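Local coordinates for protein succinate-semialdehyde dehydrogenase (Streptococcus pyogenes MGAS1882, PDB 4OGD) that probably oxidises succinic semialdehyde to succinate with NADP+ as cofactor, as an aldehyde dehydrogenase of the GabD type, at residues Ala67-Thr79 / Pro295-Ser307. Residues are numbered along the deposited sequence; the frame is centred on the assembly and turned at random.
Sequences AEIMTKDMGKLFT and PMDPETTLAPLSS
The turn between helices 63-74 and 78-103, where L77 is the N-cap residue, is met by the loop that precedes helix 308-323, and P295 and F78 make the one direct hydrogen bond between them. F78 N, in the first turn of its helix, donates a hydrogen bond to P295 O at 2.9 Å, almost straight at 177° although the donor stands above the carbonyl plane. The same oxygen accepts a second hydrogen bond from a water that accepts from T79 N, so one loop carbonyl takes up the first amide of the helix directly and the next through water. L77 lies along the loop beside P295, its CD2 meeting T300 CG2 at 3.7 Å and A303 CB at 3.9 Å. G75, with positive phi, ends helix 63-74; its carbonyl oxygen, buried without a hydrogen-bond partner, faces A303 CB at 3.2 Å and P295 CB at 3.3 Å. At the end of helix 63-74 another water donates to both M74 O and P304 O. M296, bent at chi2 (-64°) and chi3 (-70°), curls back over the helices in a Met-aromatic contact: SD lies 4.7 Å from the centre of the F78 ring, obliquely, and touches T71 CG2, while CE rests on the E68 carboxylate, which is salt-bridged to K72. T71 OG1 donates a hydrogen bond to K76 O, tying helix to turn, and Y7 of strand 4-7 touches T71, P295 and M296. The arrangement exemplifies a tight connection between two helices in the aldehyde dehydrogenase fold, with a glycine of positive phi just past the first helix and a second helix that begins with an amide bonded to a loop far away in sequence.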
loop_
_atom_site.group_PDB
_atom_site.type_symbol
_atom_site.label_atom_id
_atom_site.label_comp_id
_atom_site.label_asym_id
_atom_site.label_seq_id
_atom_site.Cartn_x
_atom_site.Cartn_y
_atom_site.Cartn_z
ATOM N N ALA A 67 -7.822 -31.400 -4.793
ATOM C CA ALA A 67 -8.031 -31.583 -3.360
ATOM C C ALA A 67 -7.005 -32.552 -2.788
ATOM O O ALA A 67 -6.404 -32.280 -1.745
ATOM C CB ALA A 67 -9.437 -32.076 -3.082
ATOM N N GLU A 68 -6.802 -33.684 -3.458
ATOM C CA GLU A 68 -5.843 -34.663 -2.946
ATOM C C GLU A 68 -4.397 -34.144 -2.956
ATOM O O GLU A 68 -3.606 -34.473 -2.066
ATOM C CB GLU A 68 -5.945 -35.997 -3.704
ATOM C CG GLU A 68 -4.952 -37.033 -3.180
ATOM C CD GLU A 68 -5.185 -38.433 -3.713
ATOM O OE1 GLU A 68 -6.152 -38.644 -4.481
ATOM O OE2 GLU A 68 -4.385 -39.324 -3.354
ATOM N N ILE A 69 -4.051 -33.348 -3.964
ATOM C CA ILE A 69 -2.720 -32.752 -4.037
ATOM C C ILE A 69 -2.461 -31.922 -2.780
ATOM O O ILE A 69 -1.383 -31.988 -2.182
ATOM C CB ILE A 69 -2.572 -31.881 -5.295
ATOM C CG1 ILE A 69 -2.365 -32.778 -6.518
ATOM C CG2 ILE A 69 -1.404 -30.907 -5.153
ATOM C CD1 ILE A 69 -2.392 -32.033 -7.835
ATOM N N MET A 70 -3.469 -31.171 -2.356
ATOM C CA MET A 70 -3.315 -30.351 -1.157
ATOM C C MET A 70 -3.206 -31.194 0.121
ATOM O O MET A 70 -2.354 -30.934 0.974
ATOM C CB MET A 70 -4.448 -29.339 -1.052
ATOM C CG MET A 70 -4.389 -28.285 -2.125
ATOM S SD MET A 70 -5.585 -26.974 -1.815
ATOM C CE MET A 70 -6.956 -27.504 -2.835
ATOM N N THR A 71 -4.052 -32.211 0.238
ATOM C CA THR A 71 -3.988 -33.124 1.382
ATOM C C THR A 71 -2.627 -33.824 1.475
ATOM O O THR A 71 -2.021 -33.901 2.552
ATOM C CB THR A 71 -5.102 -34.178 1.299
ATOM O OG1 THR A 71 -6.380 -33.537 1.418
ATOM C CG2 THR A 71 -4.937 -35.224 2.413
ATOM N N LYS A 72 -2.142 -34.335 0.347
ATOM C CA LYS A 72 -0.849 -35.013 0.340
ATOM C C LYS A 72 0.339 -34.083 0.618
ATOM O O LYS A 72 1.349 -34.524 1.162
ATOM C CB LYS A 72 -0.659 -35.826 -0.953
ATOM C CG LYS A 72 -1.675 -36.977 -1.116
ATOM C CD LYS A 72 -1.485 -38.064 -0.055
ATOM C CE LYS A 72 -2.647 -39.067 -0.024
ATOM N NZ LYS A 72 -2.736 -39.903 -1.265
ATOM N N ASP A 73 0.212 -32.801 0.273
ATOM C CA ASP A 73 1.275 -31.823 0.544
ATOM C C ASP A 73 1.312 -31.420 2.019
ATOM O O ASP A 73 2.359 -31.489 2.681
ATOM C CB ASP A 73 1.071 -30.535 -0.281
ATOM C CG ASP A 73 1.824 -30.539 -1.616
ATOM O OD1 ASP A 73 2.564 -31.498 -1.937
ATOM O OD2 ASP A 73 1.677 -29.542 -2.351
ATOM N N MET A 74 0.175 -30.984 2.536
ATOM C CA MET A 74 0.195 -30.325 3.839
ATOM C C MET A 74 -0.754 -30.899 4.885
ATOM O O MET A 74 -0.853 -30.365 5.990
ATOM C CB MET A 74 0.030 -28.805 3.678
ATOM C CG MET A 74 -1.139 -28.364 2.809
ATOM S SD MET A 74 -2.737 -28.651 3.565
ATOM C CE MET A 74 -2.579 -27.630 5.039
ATOM N N GLY A 75 -1.446 -31.984 4.540
ATOM C CA GLY A 75 -2.161 -32.778 5.527
ATOM C C GLY A 75 -3.628 -32.507 5.787
ATOM O O GLY A 75 -4.246 -33.250 6.553
ATOM N N LYS A 76 -4.196 -31.455 5.198
ATOM C CA LYS A 76 -5.559 -31.083 5.564
ATOM C C LYS A 76 -6.564 -32.129 5.134
ATOM O O LYS A 76 -6.322 -32.878 4.185
ATOM C CB LYS A 76 -5.963 -29.706 5.023
ATOM C CG LYS A 76 -6.141 -29.609 3.517
ATOM C CD LYS A 76 -6.774 -28.261 3.149
ATOM C CE LYS A 76 -5.910 -27.070 3.584
ATOM N NZ LYS A 76 -6.647 -25.761 3.488
ATOM N N LEU A 77 -7.687 -32.176 5.843
ATOM C CA LEU A 77 -8.778 -33.083 5.499
ATOM C C LEU A 77 -9.119 -32.946 4.018
ATOM O O LEU A 77 -9.178 -31.838 3.482
ATOM C CB LEU A 77 -10.009 -32.761 6.339
ATOM C CG LEU A 77 -9.876 -32.876 7.854
ATOM C CD1 LEU A 77 -11.217 -32.582 8.508
ATOM C CD2 LEU A 77 -9.343 -34.242 8.261
ATOM N N PHE A 78 -9.290 -34.076 3.342
ATOM C CA PHE A 78 -9.665 -34.076 1.933
ATOM C C PHE A 78 -10.950 -33.279 1.693
ATOM O O PHE A 78 -11.073 -32.582 0.687
ATOM C CB PHE A 78 -9.834 -35.523 1.457
ATOM C CG PHE A 78 -10.277 -35.662 0.023
ATOM C CD1 PHE A 78 -9.392 -35.429 -1.025
ATOM C CD2 PHE A 78 -11.571 -36.073 -0.276
ATOM C CE1 PHE A 78 -9.791 -35.586 -2.351
ATOM C CE2 PHE A 78 -11.979 -36.232 -1.604
ATOM C CZ PHE A 78 -11.089 -35.987 -2.637
ATOM N N THR A 79 -11.901 -33.382 2.615
ATOM C CA THR A 79 -13.158 -32.641 2.491
ATOM C C THR A 79 -12.922 -31.135 2.557
ATOM O O THR A 79 -13.566 -30.372 1.828
ATOM C CB THR A 79 -14.202 -33.055 3.552
ATOM O OG1 THR A 79 -13.620 -32.975 4.860
ATOM C CG2 THR A 79 -14.686 -34.478 3.294
ATOM N N PRO A 295 -6.380 -38.128 6.908
ATOM C CA PRO A 295 -7.164 -37.011 6.353
ATOM C C PRO A 295 -7.917 -37.354 5.059
ATOM O O PRO A 295 -8.817 -36.607 4.673
ATOM C CB PRO A 295 -6.107 -35.926 6.097
ATOM C CG PRO A 295 -4.833 -36.682 5.901
ATOM C CD PRO A 295 -4.930 -37.865 6.858
ATOM N N MET A 296 -7.581 -38.467 4.413
ATOM C CA MET A 296 -8.341 -38.893 3.238
ATOM C C MET A 296 -9.645 -39.594 3.615
ATOM O O MET A 296 -10.546 -39.718 2.786
ATOM C CB MET A 296 -7.498 -39.784 2.319
ATOM C CG MET A 296 -6.325 -39.075 1.643
ATOM S SD MET A 296 -6.772 -37.747 0.498
ATOM C CE MET A 296 -7.485 -38.692 -0.848
ATOM N N ASP A 297 -9.749 -40.035 4.868
ATOM C CA ASP A 297 -10.913 -40.777 5.349
ATOM C C ASP A 297 -12.031 -39.801 5.689
ATOM O O ASP A 297 -11.821 -38.876 6.470
ATOM C CB ASP A 297 -10.512 -41.564 6.603
ATOM C CG ASP A 297 -11.561 -42.581 7.048
ATOM O OD1 ASP A 297 -12.781 -42.338 6.912
ATOM O OD2 ASP A 297 -11.143 -43.638 7.562
ATOM N N PRO A 298 -13.231 -40.009 5.120
ATOM C CA PRO A 298 -14.364 -39.116 5.406
ATOM C C PRO A 298 -14.777 -39.078 6.882
ATOM O O PRO A 298 -15.417 -38.114 7.300
ATOM C CB PRO A 298 -15.496 -39.699 4.548
ATOM C CG PRO A 298 -15.085 -41.121 4.281
ATOM C CD PRO A 298 -13.593 -41.066 4.160
ATOM N N GLU A 299 -14.417 -40.099 7.658
ATOM C CA GLU A 299 -14.746 -40.139 9.081
ATOM C C GLU A 299 -13.831 -39.232 9.913
ATOM O O GLU A 299 -14.148 -38.900 11.054
ATOM C CB GLU A 299 -14.648 -41.569 9.621
ATOM C CG GLU A 299 -15.693 -42.538 9.095
ATOM C CD GLU A 299 -15.514 -43.954 9.652
ATOM O OE1 GLU A 299 -14.651 -44.161 10.538
ATOM O OE2 GLU A 299 -16.239 -44.866 9.198
ATOM N N THR A 300 -12.697 -38.838 9.340
ATOM C CA THR A 300 -11.697 -38.072 10.080
ATOM C C THR A 300 -12.095 -36.607 10.199
ATOM O O THR A 300 -12.432 -35.963 9.204
ATOM C CB THR A 300 -10.323 -38.186 9.422
ATOM O OG1 THR A 300 -9.943 -39.570 9.354
ATOM C CG2 THR A 300 -9.280 -37.412 10.215
ATOM N N THR A 301 -12.059 -36.086 11.419
ATOM C CA THR A 301 -12.485 -34.709 11.658
ATOM C C THR A 301 -11.377 -33.874 12.295
ATOM O O THR A 301 -11.598 -32.723 12.683
ATOM C CB THR A 301 -13.786 -34.643 12.490
ATOM O OG1 THR A 301 -13.594 -35.289 13.756
ATOM C CG2 THR A 301 -14.923 -35.324 11.748
ATOM N N LEU A 302 -10.183 -34.450 12.398
ATOM C CA LEU A 302 -9.008 -33.674 12.794
ATOM C C LEU A 302 -7.771 -34.163 12.044
ATOM O O LEU A 302 -7.373 -35.326 12.172
ATOM C CB LEU A 302 -8.772 -33.724 14.309
ATOM C CG LEU A 302 -7.632 -32.811 14.774
ATOM C CD1 LEU A 302 -8.014 -31.341 14.616
ATOM C CD2 LEU A 302 -7.245 -33.108 16.207
ATOM N N ALA A 303 -7.169 -33.270 11.261
ATOM C CA ALA A 303 -5.997 -33.583 10.452
ATOM C C ALA A 303 -4.714 -33.489 11.274
ATOM O O ALA A 303 -4.692 -32.845 12.325
ATOM C CB ALA A 303 -5.929 -32.622 9.249
ATOM N N PRO A 304 -3.640 -34.151 10.809
ATOM C CA PRO A 304 -2.331 -33.894 11.415
ATOM C C PRO A 304 -1.889 -32.491 11.023
ATOM O O PRO A 304 -2.371 -31.975 10.007
ATOM C CB PRO A 304 -1.427 -34.922 10.735
ATOM C CG PRO A 304 -2.067 -35.136 9.383
ATOM C CD PRO A 304 -3.548 -35.039 9.631
ATOM N N LEU A 305 -0.991 -31.885 11.794
ATOM C CA LEU A 305 -0.437 -30.591 11.405
ATOM C C LEU A 305 0.471 -30.750 10.187
ATOM O O LEU A 305 0.834 -31.870 9.811
ATOM C CB LEU A 305 0.304 -29.928 12.568
ATOM C CG LEU A 305 -0.491 -29.692 13.855
ATOM C CD1 LEU A 305 0.266 -28.739 14.784
ATOM C CD2 LEU A 305 -1.880 -29.161 13.567
ATOM N N SER A 306 0.861 -29.632 9.583
ATOM C CA SER A 306 1.492 -29.654 8.262
ATOM C C SER A 306 2.954 -30.098 8.209
ATOM O O SER A 306 3.457 -30.421 7.129
ATOM C CB SER A 306 1.364 -28.281 7.601
ATOM O OG SER A 306 2.104 -27.322 8.332
ATOM N N SER A 307 3.644 -30.105 9.349
ATOM C CA SER A 307 5.039 -30.543 9.377
ATOM C C SER A 307 5.443 -30.962 10.784
ATOM O O SER A 307 4.742 -30.676 11.747
ATOM C CB SER A 307 5.975 -29.435 8.879
ATOM O OG SER A 307 6.067 -28.374 9.822
HETATM O O HOH W 1 -2.497 -29.972 8.095
HETATM O O HOH W 2 -11.607 -35.779 4.543
#